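Local coordinates for protein BspA (BspA_V) (Streptococcus agalactiae serotype III, PDB 5DZ8) that probably mediates bacterial attachment as part of a cell wall-anchored antigen I/II family adhesin, of which this chain is the variable domain, at residues D7-Q11 against S34-N38; S68-D74 against N130-K136; N93-R99 against I149-H155. The contacts are given in a common frame with arbitrary orientation. Residues are numbered along the deposited sequence.

Contact 1: D7-Q11 against S34-N38; sequences DIKAQ and SFEFN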
loop_
_atom_site.group_PDB
_atom_site.type_symbol
_atom_site.label_atom_id
_atom_site.label_comp_id
_atom_site.label_asym_id
_atom_site.label_seq_id
_atom_site.Cartn_x
_atom_site.Cartn_y
_atom_site.Cartn_z
ATOM N N ASP A 7 20.664 23.532 6.260
ATOM C CA ASP A 7 20.475 22.100 6.440
ATOM C C ASP A 7 19.290 21.568 5.706
ATOM O O ASP A 7 18.413 22.316 5.278
ATOM C CB ASP A 7 20.412 21.688 7.909
ATOM C CG ASP A 7 21.601 20.726 8.312
ATOM O OD1 ASP A 7 21.976 19.727 7.530
ATOM O OD2 ASP A 7 22.146 20.971 9.423
ATOM N N ILE A 8 19.295 20.249 5.529
ATOM C CA ILE A 8 18.136 19.561 5.052
ATOM C C ILE A 8 17.924 18.339 5.910
ATOM O O ILE A 8 18.862 17.737 6.354
ATOM C CB ILE A 8 18.173 19.298 3.519
ATOM C CG1 ILE A 8 16.820 18.786 3.031
ATOM C CG2 ILE A 8 19.228 18.278 3.153
ATOM C CD1 ILE A 8 16.727 18.691 1.502
ATOM N N LYS A 9 16.662 18.024 6.157
ATOM C CA LYS A 9 16.274 16.931 6.981
ATOM C C LYS A 9 14.925 16.310 6.570
ATOM O O LYS A 9 14.193 16.846 5.763
ATOM C CB LYS A 9 16.271 17.362 8.456
ATOM C CG LYS A 9 15.242 18.346 8.892
ATOM C CD LYS A 9 15.873 19.344 9.920
ATOM C CE LYS A 9 15.707 20.830 9.512
ATOM N NZ LYS A 9 16.208 21.221 8.129
ATOM N N ALA A 10 14.615 15.177 7.145
ATOM C CA ALA A 10 13.390 14.461 6.824
ATOM C C ALA A 10 12.672 14.157 8.107
ATOM O O ALA A 10 13.276 13.703 9.093
ATOM C CB ALA A 10 13.707 13.174 6.090
ATOM N N GLN A 11 11.390 14.423 8.070
ATOM C CA GLN A 11 10.527 14.219 9.190
ATOM C C GLN A 11 9.260 13.524 8.729
ATOM O O GLN A 11 8.625 13.914 7.722
ATOM C CB GLN A 11 10.188 15.563 9.823
ATOM C CG GLN A 11 9.579 15.404 11.204
ATOM C CD GLN A 11 9.280 16.743 11.902
ATOM O OE1 GLN A 11 9.206 16.804 13.154
ATOM N NE2 GLN A 11 9.073 17.804 11.104
ATOM N N SER A 34 24.593 20.191 -1.609
ATOM C CA SER A 34 24.694 18.762 -1.802
ATOM C C SER A 34 24.188 18.038 -0.594
ATOM O O SER A 34 24.453 18.458 0.571
ATOM C CB SER A 34 26.151 18.351 -2.039
ATOM O OG SER A 34 26.550 18.832 -3.275
ATOM N N PHE A 35 23.462 16.956 -0.838
ATOM C CA PHE A 35 22.986 16.176 0.268
ATOM C C PHE A 35 22.854 14.722 -0.033
ATOM O O PHE A 35 22.727 14.311 -1.173
ATOM C CB PHE A 35 21.644 16.721 0.795
ATOM C CG PHE A 35 20.468 16.498 -0.137
ATOM C CD1 PHE A 35 19.812 15.289 -0.169
ATOM C CD2 PHE A 35 20.035 17.518 -1.026
ATOM C CE1 PHE A 35 18.722 15.094 -1.033
ATOM C CE2 PHE A 35 18.947 17.328 -1.872
ATOM C CZ PHE A 35 18.288 16.119 -1.890
ATOM N N GLU A 36 22.736 13.981 1.044
ATOM C CA GLU A 36 22.573 12.572 1.017
ATOM C C GLU A 36 21.862 12.106 2.301
ATOM O O GLU A 36 22.383 12.258 3.420
ATOM C CB GLU A 36 23.958 11.964 0.920
ATOM C CG GLU A 36 24.003 10.489 1.161
ATOM C CD GLU A 36 25.409 9.945 1.174
ATOM O OE1 GLU A 36 26.264 10.474 0.411
ATOM O OE2 GLU A 36 25.643 8.980 1.962
ATOM N N PHE A 37 20.671 11.557 2.100
ATOM C CA PHE A 37 19.943 10.783 3.116
ATOM C C PHE A 37 20.282 9.301 3.094
ATOM O O PHE A 37 20.251 8.699 2.060
ATOM C CB PHE A 37 18.438 10.891 2.864
ATOM C CG PHE A 37 17.885 12.243 3.168
ATOM C CD1 PHE A 37 17.687 12.633 4.484
ATOM C CD2 PHE A 37 17.610 13.138 2.160
ATOM C CE1 PHE A 37 17.191 13.883 4.766
ATOM C CE2 PHE A 37 17.067 14.386 2.442
ATOM C CZ PHE A 37 16.845 14.748 3.742
ATOM N N ASN A 38 20.534 8.720 4.252
ATOM C CA ASN A 38 20.746 7.260 4.393
ATOM C C ASN A 38 19.659 6.700 5.277
ATOM O O ASN A 38 19.383 7.269 6.273
ATOM C CB ASN A 38 22.130 7.046 5.009
ATOM C CG ASN A 38 23.235 7.263 3.981
ATOM O OD1 ASN A 38 23.413 6.444 3.087
ATOM N ND2 ASN A 38 23.936 8.385 4.059
#

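Contact 2: S68-D74 against N130-K136; sequences SVTAFVD and NLKYELK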
loop_
_atom_site.group_PDB
_atom_site.type_symbol
_atom_site.label_atom_id
_atom_site.label_comp_id
_atom_site.label_asym_id
_atom_site.label_seq_id
_atom_site.Cartn_x
_atom_site.Cartn_y
_atom_site.Cartn_z
ATOM N N SER A 68 22.065 41.460 7.336
ATOM C CA SER A 68 21.025 40.570 6.841
ATOM C C SER A 68 21.532 39.925 5.548
ATOM O O SER A 68 22.506 40.388 4.938
ATOM C CB SER A 68 19.754 41.347 6.594
ATOM O OG SER A 68 19.920 42.180 5.470
ATOM N N VAL A 69 20.837 38.870 5.140
ATOM C CA VAL A 69 21.159 38.111 3.967
ATOM C C VAL A 69 19.868 37.693 3.256
ATOM O O VAL A 69 18.831 37.591 3.896
ATOM C CB VAL A 69 21.983 36.897 4.360
ATOM C CG1 VAL A 69 21.122 35.895 5.170
ATOM C CG2 VAL A 69 22.572 36.226 3.119
ATOM N N THR A 70 19.914 37.532 1.922
ATOM C CA THR A 70 18.788 36.995 1.153
ATOM C C THR A 70 19.230 35.641 0.628
ATOM O O THR A 70 20.268 35.520 -0.042
ATOM C CB THR A 70 18.355 37.870 -0.044
ATOM O OG1 THR A 70 18.212 39.237 0.334
ATOM C CG2 THR A 70 17.046 37.408 -0.522
ATOM N N ALA A 71 18.456 34.630 0.968
ATOM C CA ALA A 71 18.690 33.285 0.539
ATOM C C ALA A 71 17.703 32.973 -0.572
ATOM O O ALA A 71 16.521 33.036 -0.344
ATOM C CB ALA A 71 18.460 32.318 1.708
ATOM N N PHE A 72 18.203 32.584 -1.732
ATOM C CA PHE A 72 17.365 32.181 -2.869
ATOM C C PHE A 72 17.414 30.681 -2.950
ATOM O O PHE A 72 18.474 30.108 -3.111
ATOM C CB PHE A 72 17.910 32.760 -4.179
ATOM C CG PHE A 72 17.705 34.258 -4.315
ATOM C CD1 PHE A 72 16.505 34.775 -4.824
ATOM C CD2 PHE A 72 18.708 35.165 -3.933
ATOM C CE1 PHE A 72 16.307 36.162 -4.915
ATOM C CE2 PHE A 72 18.515 36.543 -4.049
ATOM C CZ PHE A 72 17.302 37.037 -4.532
ATOM N N VAL A 73 16.268 30.043 -2.817
ATOM C CA VAL A 73 16.195 28.609 -2.962
ATOM C C VAL A 73 15.520 28.354 -4.298
ATOM O O VAL A 73 14.305 28.299 -4.369
ATOM C CB VAL A 73 15.423 27.964 -1.822
ATOM C CG1 VAL A 73 15.556 26.435 -1.859
ATOM C CG2 VAL A 73 15.894 28.520 -0.490
ATOM N N ASP A 74 16.339 28.151 -5.327
ATOM C CA ASP A 74 15.887 28.128 -6.716
ATOM C C ASP A 74 15.177 26.842 -7.053
ATOM O O ASP A 74 14.021 26.881 -7.494
ATOM C CB ASP A 74 17.046 28.391 -7.661
ATOM C CG ASP A 74 17.658 29.774 -7.437
ATOM O OD1 ASP A 74 16.881 30.771 -7.403
ATOM O OD2 ASP A 74 18.903 29.861 -7.218
ATOM N N ASN A 130 11.820 28.268 -6.454
ATOM C CA ASN A 130 11.777 29.762 -6.513
ATOM C C ASN A 130 11.294 30.400 -5.245
ATOM O O ASN A 130 10.265 31.064 -5.215
ATOM C CB ASN A 130 10.890 30.255 -7.651
ATOM C CG ASN A 130 11.330 29.710 -8.984
ATOM O OD1 ASN A 130 12.488 29.861 -9.374
ATOM N ND2 ASN A 130 10.442 29.022 -9.651
ATOM N N LEU A 131 12.035 30.142 -4.187
ATOM C CA LEU A 131 11.695 30.659 -2.887
ATOM C C LEU A 131 12.769 31.654 -2.547
ATOM O O LEU A 131 13.893 31.582 -3.073
ATOM C CB LEU A 131 11.637 29.545 -1.884
ATOM C CG LEU A 131 10.723 28.380 -2.219
ATOM C CD1 LEU A 131 11.119 27.222 -1.328
ATOM C CD2 LEU A 131 9.251 28.712 -2.017
ATOM N N LYS A 132 12.398 32.615 -1.708
ATOM C CA LYS A 132 13.324 33.675 -1.263
ATOM C C LYS A 132 13.054 33.940 0.225
ATOM O O LYS A 132 11.897 34.079 0.630
ATOM C CB LYS A 132 13.114 34.916 -2.091
ATOM C CG LYS A 132 13.854 36.150 -1.616
ATOM C CD LYS A 132 13.930 37.214 -2.715
ATOM C CE LYS A 132 12.800 38.224 -2.671
ATOM N NZ LYS A 132 13.194 39.568 -2.096
ATOM N N TYR A 133 14.107 33.924 1.042
ATOM C CA TYR A 133 13.974 34.272 2.472
ATOM C C TYR A 133 14.914 35.398 2.799
ATOM O O TYR A 133 16.127 35.305 2.624
ATOM C CB TYR A 133 14.232 33.108 3.369
ATOM C CG TYR A 133 13.290 32.012 3.018
ATOM C CD1 TYR A 133 12.033 31.922 3.600
ATOM C CD2 TYR A 133 13.655 31.059 2.066
ATOM C CE1 TYR A 133 11.176 30.911 3.242
ATOM C CE2 TYR A 133 12.799 30.051 1.699
ATOM C CZ TYR A 133 11.571 29.985 2.255
ATOM O OH TYR A 133 10.762 28.953 1.830
ATOM N N GLU A 134 14.299 36.469 3.237
ATOM C CA GLU A 134 14.958 37.681 3.618
ATOM C C GLU A 134 15.290 37.401 5.078
ATOM O O GLU A 134 14.394 37.177 5.873
ATOM C CB GLU A 134 13.971 38.826 3.438
ATOM C CG GLU A 134 14.526 40.101 2.885
ATOM C CD GLU A 134 15.108 39.956 1.496
ATOM O OE1 GLU A 134 14.301 40.050 0.530
ATOM O OE2 GLU A 134 16.369 39.785 1.382
ATOM N N LEU A 135 16.571 37.350 5.409
ATOM C CA LEU A 135 17.003 36.894 6.731
ATOM C C LEU A 135 17.853 37.927 7.468
ATOM O O LEU A 135 18.991 38.175 7.133
ATOM C CB LEU A 135 17.773 35.611 6.611
ATOM C CG LEU A 135 17.118 34.232 6.754
ATOM C CD1 LEU A 135 15.605 34.131 6.972
ATOM C CD2 LEU A 135 17.621 33.410 5.591
ATOM N N LYS A 136 17.232 38.514 8.473
ATOM C CA LYS A 136 17.871 39.362 9.417
ATOM C C LYS A 136 18.878 38.554 10.267
ATOM O O LYS A 136 18.776 37.324 10.387
ATOM C CB LYS A 136 16.789 39.963 10.362
ATOM C CG LYS A 136 16.569 41.465 10.261
ATOM C CD LYS A 136 15.837 41.834 9.020
ATOM C CE LYS A 136 15.274 43.244 9.122
ATOM N NZ LYS A 136 16.361 44.184 9.356
HETATM O O HOH W 1 17.451 40.340 3.782
HETATM O O HOH W 2 14.567 31.730 -5.871
#

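Contact 3: N93-R99 against I149-H155; sequences NQNIVFR and IHDDWVH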
loop_
_atom_site.group_PDB
_atom_site.type_symbol
_atom_site.label_atom_id
_atom_site.label_comp_id
_atom_site.label_asym_id
_atom_site.label_seq_id
_atom_site.Cartn_x
_atom_site.Cartn_y
_atom_site.Cartn_z
ATOM N N ASN A 93 6.403 -12.170 2.495
ATOM C CA ASN A 93 5.219 -11.731 1.736
ATOM C C ASN A 93 4.991 -10.189 1.663
ATOM O O ASN A 93 4.010 -9.718 1.061
ATOM C CB ASN A 93 3.990 -12.396 2.352
ATOM C CG ASN A 93 2.716 -12.139 1.561
ATOM O OD1 ASN A 93 2.738 -11.935 0.335
ATOM N ND2 ASN A 93 1.593 -12.132 2.267
ATOM N N GLN A 94 5.866 -9.413 2.299
ATOM C CA GLN A 94 5.761 -7.966 2.278
ATOM C C GLN A 94 6.738 -7.390 1.240
ATOM O O GLN A 94 7.790 -7.966 0.952
ATOM C CB GLN A 94 5.966 -7.353 3.674
ATOM C CG GLN A 94 4.768 -7.452 4.648
ATOM C CD GLN A 94 4.584 -6.189 5.528
ATOM O OE1 GLN A 94 3.575 -5.460 5.442
ATOM N NE2 GLN A 94 5.582 -5.911 6.352
ATOM N N ASN A 95 6.335 -6.270 0.650
ATOM C CA ASN A 95 7.117 -5.560 -0.323
ATOM C C ASN A 95 7.290 -4.139 0.101
ATOM O O ASN A 95 6.554 -3.659 0.935
ATOM C CB ASN A 95 6.472 -5.619 -1.683
ATOM C CG ASN A 95 6.686 -6.957 -2.320
ATOM O OD1 ASN A 95 7.828 -7.460 -2.394
ATOM N ND2 ASN A 95 5.594 -7.575 -2.745
ATOM N N ILE A 96 8.304 -3.500 -0.468
ATOM C CA ILE A 96 8.663 -2.145 -0.138
ATOM C C ILE A 96 8.318 -1.271 -1.313
ATOM O O ILE A 96 8.483 -1.663 -2.453
ATOM C CB ILE A 96 10.153 -2.067 0.168
ATOM C CG1 ILE A 96 10.475 -3.028 1.314
ATOM C CG2 ILE A 96 10.553 -0.644 0.545
ATOM C CD1 ILE A 96 11.896 -3.552 1.304
ATOM N N VAL A 97 7.804 -0.096 -1.033
ATOM C CA VAL A 97 7.616 0.911 -2.056
ATOM C C VAL A 97 8.275 2.209 -1.594
ATOM O O VAL A 97 7.971 2.704 -0.534
ATOM C CB VAL A 97 6.131 1.162 -2.359
ATOM C CG1 VAL A 97 6.005 2.129 -3.541
ATOM C CG2 VAL A 97 5.434 -0.150 -2.693
ATOM N N PHE A 98 9.154 2.750 -2.415
ATOM C CA PHE A 98 9.782 4.011 -2.159
ATOM C C PHE A 98 9.279 4.992 -3.195
ATOM O O PHE A 98 9.279 4.679 -4.401
ATOM C CB PHE A 98 11.311 3.885 -2.222
ATOM C CG PHE A 98 12.022 5.148 -1.806
ATOM C CD1 PHE A 98 12.281 5.408 -0.467
ATOM C CD2 PHE A 98 12.376 6.083 -2.735
ATOM C CE1 PHE A 98 12.916 6.577 -0.074
ATOM C CE2 PHE A 98 12.996 7.255 -2.361
ATOM C CZ PHE A 98 13.260 7.515 -1.020
ATOM N N ARG A 99 8.836 6.166 -2.726
ATOM C CA ARG A 99 8.376 7.217 -3.618
ATOM C C ARG A 99 8.950 8.563 -3.226
ATOM O O ARG A 99 9.116 8.858 -2.069
ATOM C CB ARG A 99 6.871 7.416 -3.644
ATOM C CG ARG A 99 6.012 6.234 -4.006
ATOM C CD ARG A 99 4.566 6.704 -4.287
ATOM N NE ARG A 99 3.678 5.542 -4.299
ATOM C CZ ARG A 99 3.277 4.870 -3.221
ATOM N NH1 ARG A 99 3.637 5.235 -2.001
ATOM N NH2 ARG A 99 2.514 3.800 -3.354
ATOM N N ILE A 149 8.504 12.210 0.687
ATOM C CA ILE A 149 9.039 10.853 0.606
ATOM C C ILE A 149 8.086 9.841 1.220
ATOM O O ILE A 149 7.525 10.102 2.293
ATOM C CB ILE A 149 10.351 10.703 1.381
ATOM C CG1 ILE A 149 11.428 11.619 0.813
ATOM C CG2 ILE A 149 10.890 9.287 1.249
ATOM C CD1 ILE A 149 12.494 11.982 1.840
ATOM N N HIS A 150 7.913 8.702 0.536
ATOM C CA HIS A 150 7.142 7.559 1.033
ATOM C C HIS A 150 8.053 6.336 1.081
ATOM O O HIS A 150 8.718 5.982 0.126
ATOM C CB HIS A 150 5.901 7.216 0.182
ATOM C CG HIS A 150 4.890 8.313 0.075
ATOM N ND1 HIS A 150 3.865 8.294 -0.856
ATOM C CD2 HIS A 150 4.748 9.474 0.760
ATOM C CE1 HIS A 150 3.138 9.394 -0.734
ATOM N NE2 HIS A 150 3.643 10.121 0.247
ATOM N N ASP A 151 8.086 5.679 2.214
ATOM C CA ASP A 151 8.864 4.479 2.329
ATOM C C ASP A 151 8.010 3.479 3.076
ATOM O O ASP A 151 8.010 3.454 4.310
ATOM C CB ASP A 151 10.156 4.788 3.060
ATOM C CG ASP A 151 11.069 3.595 3.146
ATOM O OD1 ASP A 151 11.220 2.837 2.120
ATOM O OD2 ASP A 151 11.646 3.453 4.251
ATOM N N ASP A 152 7.283 2.675 2.299
ATOM C CA ASP A 152 6.154 1.909 2.781
ATOM C C ASP A 152 6.416 0.405 2.695
ATOM O O ASP A 152 7.109 -0.067 1.779
ATOM C CB ASP A 152 4.927 2.328 1.955
ATOM C CG ASP A 152 4.532 3.787 2.225
ATOM O OD1 ASP A 152 5.133 4.395 3.152
ATOM O OD2 ASP A 152 3.645 4.354 1.533
ATOM N N TRP A 153 5.887 -0.320 3.673
ATOM C CA TRP A 153 5.769 -1.794 3.638
ATOM C C TRP A 153 4.364 -2.190 3.143
ATOM O O TRP A 153 3.370 -1.748 3.708
ATOM C CB TRP A 153 6.018 -2.418 5.034
ATOM C CG TRP A 153 7.463 -2.630 5.376
ATOM C CD1 TRP A 153 8.219 -1.901 6.262
ATOM C CD2 TRP A 153 8.354 -3.624 4.818
ATOM N NE1 TRP A 153 9.514 -2.387 6.286
ATOM C CE2 TRP A 153 9.614 -3.443 5.416
ATOM C CE3 TRP A 153 8.200 -4.634 3.871
ATOM C CZ2 TRP A 153 10.698 -4.251 5.118
ATOM C CZ3 TRP A 153 9.286 -5.436 3.564
ATOM C CH2 TRP A 153 10.519 -5.237 4.186
ATOM N N VAL A 154 4.284 -3.001 2.097
ATOM C CA VAL A 154 3.010 -3.446 1.521
ATOM C C VAL A 154 2.841 -4.945 1.693
ATOM O O VAL A 154 3.704 -5.703 1.314
ATOM C CB VAL A 154 2.946 -3.102 0.033
ATOM C CG1 VAL A 154 1.635 -3.579 -0.581
ATOM C CG2 VAL A 154 3.105 -1.592 -0.124
ATOM N N HIS A 155 1.726 -5.358 2.274
ATOM C CA HIS A 155 1.347 -6.774 2.429
ATOM C C HIS A 155 0.027 -7.019 1.669
ATOM O O HIS A 155 -1.047 -6.625 2.135
ATOM C CB HIS A 155 1.147 -7.078 3.897
ATOM C CG HIS A 155 0.846 -8.509 4.196
ATOM N ND1 HIS A 155 1.613 -9.254 5.065
ATOM C CD2 HIS A 155 -0.153 -9.321 3.786
ATOM C CE1 HIS A 155 1.107 -10.468 5.170
ATOM N NE2 HIS A 155 0.041 -10.535 4.398
#

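Contact 1: D7-Q11 against S34-N38
Phe37 and Ile8 supply most of the contact, 77 and 71 Å² of the 217 Å² buried, and Phe35 adds 37 Å². Ile8 extends in a t,t rotamer between the two aromatic residues of 34-38: its CG2 lies 3.7 Å from Phe35 CB, its CD1 sits over one face of the Phe35 ring, and its CG1 reaches Phe37 CZ at 4.1 Å. The Phe37 ring points its edge at the backbone of 7-11, CZ lying 3.8 Å from Lys9 C, while Phe37 CE1 comes to 3.8 Å from Ala10 CB. The axes of the two segments approach only to 8.5 Å and run nearly parallel, at 26°, which is the signature of next-but-one neighbours in an antiparallel sheet. Strand 25-29 lies between them, hydrogen-bonding through its backbone to Ile8 and Ala10 on one flank and to Glu36 on the other. The contact is therefore made by apolar side chains on one face of the six-stranded sheet, Ile8, Ala10, Phe35 and Phe37, reaching across the intervening strand. Val146 and Phe147 of strand 144-167 pack on Ile8 and Phe35 from the facing sheet. Lys9, whose CA-to-CB bond points away, hydrogen-bonds through NZ to Leu162 O and Ser164 OG of the second subunit, whose strand continues the sheet beyond 7-11.

Contact 2: S68-D74 against N130-K136
Ser68 enters the contact from a turn, its CA 3.2 Å from Leu135 O and its OG hydrogen-bonded to Asp66 and Asn64. From Val69 the pairing is regular and antiparallel (166° between axes): Val69 N hydrogen-bonds to Leu135 O at 2.8 Å and Leu135 N to Val69 O at 2.7 Å, while Val69 CG1 packs 3.7 Å from Leu135 CB. Thr70, in a non-hydrogen-bonded pair with Glu134, lays CG2 3.6 Å from Lys132 CG. Ala71 and Tyr133 exchange two N-to-O hydrogen bonds of 2.9 Å each. Phe72 CE1 meets Lys132 CD at 3.4 Å, and beyond that aliphatic stem Lys132 NZ forms a salt bridge with Glu134 OE1 (2.9 Å). Val73 N hydrogen-bonds to Leu131 O at 2.8 Å, and Leu131 N to Val73 O at 2.9 Å. Asn130, in a left-handed conformation (50°/61°), also faces Val73, forming a G1 beta bulge; its N hydrogen-bonds to Asp74 O at 2.8 Å. Strand 47-63 lies on the other flank of 69-85, His60 meeting the Phe72 ring and hydrogen-bonding Asp74 OD2. Strand 119-135 is an edge strand of this sheet within the chain; Val144 of strand 144-167 touches Leu131 and Tyr133, and Tyr165 of the second subunit packs on Val73 and Leu135.

Contact 3: N93-R99 against I149-H155
Six backbone hydrogen bonds in three reciprocal pairs define this antiparallel ladder. Asn95 N to Val154 O measures 2.8 Å and Val154 N to Asn95 O 2.6 Å; Val97 and Asp152 exchange two N-to-O bonds of 2.9 Å, as do Arg99 and His150. Between these rungs, CA-H...O contacts fill the non-hydrogen-bonded positions, for instance Phe98 CA to His150 O and Ile96 CA to Asp152 O, both 3.2 Å. The 149° between the segment axes records the twist of the pair.

Apolar contacts occur on both faces. On the face of Ile96, Phe98 and Trp153, Ile96 CG1 stands 3.6 Å from the centroid of the Trp153 six-membered ring and 17° off its normal, a CH-pi contact, and Phe98 CE1 touches Ile149 CG2 at 3.6 Å. The opposite face joins Val97 CG2 to Val154 CG2 at 3.8 Å.

The polar contacts across the segments on that second face centre on Arg99. Arg99 NH1 makes a weak hydrogen bond to His150 ND1 (3.3 Å) and a long salt bridge to Asp152 OD2 (3.6 Å), but its NE has a stronger partner in Glu110 of strand 107-113. Asp152 in turn accepts hydrogen bonds from His158 and Thr157 of the second subunit, and the His150 ring stacks on that same His158.

The arrangement is that of a twisted antiparallel sheet carried across a subunit interface: 94-101 is the middle strand of three, 144-167 pairs on its other flank with a strand of the second subunit, and Ile96 and Phe98 pack against Met41 and His39 of the facing sheet.

How the contacts relate
Contacts 1 and 2 both belong to the six-stranded antiparallel sheet, with centres about 19 Å apart, whereas contact 3 lies in the three-stranded sheet, its centre about 20 Å from that of contact 1 and about 36 Å from that of contact 2. Contacts 2 and 3 fall on opposite sides of the chain's centre. Along the sequence contact 1 closes first; contacts 2 and 3 then interleave, their segments following in the order 68-74, 93-99, 130-136, 149-155, so the chain passes three times between the sheets: out to 94-101, back to 119-135 and out again to 144-167. All three contacts touch the second subunit, consistent with an extensive interface along this elongated, all-beta domain.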